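Long-range contact in macromomycin (Streptomyces macromomyceticus, PDB 2MCM), which binds non-covalently the cytotoxic, DNA-cleaving chromophore of the antibiotic auromomycin, of which it is the apoprotein: residues T10-G15 and L66-S71. Residues are numbered along the deposited sequence; the frame is centred on the assembly and turned at random. Where two conformers were deposited one is given.
Sequences TGLSNG and LKVHSS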
# COMPACT_ATOMS: atom_id res chain seq x y z
N THR A 10 -2.19 12.01 -6.54
CA THR A 10 -3.52 12.65 -6.62
C THR A 10 -4.05 12.67 -8.08
O THR A 10 -3.18 12.61 -8.96
CB THR A 10 -3.42 14.18 -6.17
OG1 THR A 10 -2.37 14.78 -7.00
CG2 THR A 10 -3.03 14.29 -4.68
N GLY A 11 -5.34 12.78 -8.19
CA GLY A 11 -6.02 12.80 -9.50
C GLY A 11 -5.74 11.47 -10.23
O GLY A 11 -5.61 11.49 -11.49
N LEU A 12 -5.60 10.38 -9.50
CA LEU A 12 -5.26 9.10 -10.19
C LEU A 12 -6.49 8.57 -10.89
O LEU A 12 -7.65 8.78 -10.62
CB LEU A 12 -4.85 8.13 -9.00
CG LEU A 12 -3.62 8.56 -8.25
CD1 LEU A 12 -3.31 7.54 -7.16
CD2 LEU A 12 -2.34 8.71 -9.13
N SER A 13 -6.08 7.68 -11.89
CA SER A 13 -7.12 6.97 -12.65
C SER A 13 -7.22 5.54 -12.11
O SER A 13 -6.22 5.04 -11.56
CB SER A 13 -6.59 6.74 -14.10
OG SER A 13 -6.38 7.99 -14.72
N ASN A 14 -8.30 4.87 -12.35
CA ASN A 14 -8.50 3.47 -12.02
C ASN A 14 -7.53 2.67 -12.91
O ASN A 14 -7.52 2.92 -14.16
CB ASN A 14 -9.96 3.08 -12.32
CG ASN A 14 -10.17 1.64 -11.95
OD1 ASN A 14 -9.86 1.17 -10.84
ND2 ASN A 14 -10.78 0.86 -12.86
N GLY A 15 -6.68 1.83 -12.37
CA GLY A 15 -5.78 1.01 -13.17
C GLY A 15 -4.49 1.66 -13.50
O GLY A 15 -3.67 1.29 -14.38
N LEU A 66 3.23 -0.15 -8.37
CA LEU A 66 2.01 -0.65 -7.82
C LEU A 66 0.82 -0.20 -8.69
O LEU A 66 0.75 1.00 -8.93
CB LEU A 66 1.86 -0.13 -6.33
CG LEU A 66 0.56 -0.51 -5.67
CD1 LEU A 66 0.44 -1.98 -5.37
CD2 LEU A 66 0.38 0.28 -4.34
N LYS A 67 -0.02 -1.15 -9.10
CA LYS A 67 -1.20 -0.72 -9.88
C LYS A 67 -2.32 -0.39 -8.90
O LYS A 67 -2.66 -1.31 -8.07
CB LYS A 67 -1.57 -1.86 -10.85
CG LYS A 67 -2.51 -1.27 -11.93
CD LYS A 67 -2.84 -2.33 -13.01
CE LYS A 67 -1.59 -2.79 -13.74
NZ LYS A 67 -1.97 -3.67 -14.95
N VAL A 68 -2.93 0.77 -8.95
CA VAL A 68 -4.01 1.12 -8.01
C VAL A 68 -5.35 1.17 -8.70
O VAL A 68 -5.45 1.37 -9.93
CB VAL A 68 -3.75 2.47 -7.27
CG1 VAL A 68 -2.50 2.32 -6.40
CG2 VAL A 68 -3.67 3.63 -8.26
N HIS A 69 -6.39 0.99 -7.93
CA HIS A 69 -7.77 0.96 -8.45
C HIS A 69 -8.68 1.80 -7.56
O HIS A 69 -8.49 1.93 -6.35
CB HIS A 69 -8.30 -0.49 -8.52
CG HIS A 69 -7.46 -1.37 -9.44
ND1 HIS A 69 -6.41 -2.11 -9.12
CD2 HIS A 69 -7.63 -1.51 -10.80
CE1 HIS A 69 -5.91 -2.72 -10.21
NE2 HIS A 69 -6.67 -2.35 -11.24
N SER A 70 -9.64 2.43 -8.24
CA SER A 70 -10.52 3.35 -7.45
C SER A 70 -11.45 2.62 -6.55
O SER A 70 -11.95 3.27 -5.59
CB SER A 70 -11.23 4.38 -8.35
OG SER A 70 -11.97 3.65 -9.31
N SER A 71 -11.73 1.37 -6.81
CA SER A 71 -12.54 0.51 -5.91
C SER A 71 -11.80 -0.82 -5.90
O SER A 71 -11.23 -1.22 -6.98
CB SER A 71 -13.98 0.31 -6.32
OG SER A 71 -14.71 1.54 -6.25
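Asn14 and Gly15 bind the loop 10-15 to residues 68-70, where strand 62-68 gives way to the link to strand 71-76. The side-chain carbonyl of Asn14 accepts a hydrogen bond from Ser70 N (Asn14 OD1, 2.9 Å), with the donor tilted 20° from the carbonyl plane. Asn14 CG stands anti to its own backbone N (chi1 -178°), and chi2 of 51° turns OD1 to the amide of Ser70. There Asn14 OD1 lies 3.2 Å from His69 CA and also approaches the edge of the imidazole ring near its plane. Asparagine suits this place because its short amide reaches across from an exposed loop to a backbone N-H. The second bond, Gly15 N to Val68 O at 2.8 Å, lies in the carbonyl plane. Gly15 has a positive phi, at which a side chain would clash with the carbonyl oxygen of Asn14. Lys67 CG lies 3.7 Å from Gly15 O, the lysine methylenes packing against the peptide.

On the buried side, Leu12 CD1 meets Val68 CG2 at 4.1 Å, the side chains crossing at about a right angle; branched and apolar, both also pack on Val18 and Phe111. Gln16 ties both sides together: its OE1 accepts from Ser13 N, and its backbone is hydrogen-bonded to Val68. The loop joining strands 3-7 and 16-23 is thus bonded across to the edge strand of the three-stranded sheet in this neocarzinostatin-family, immunoglobulin-like beta-sandwich.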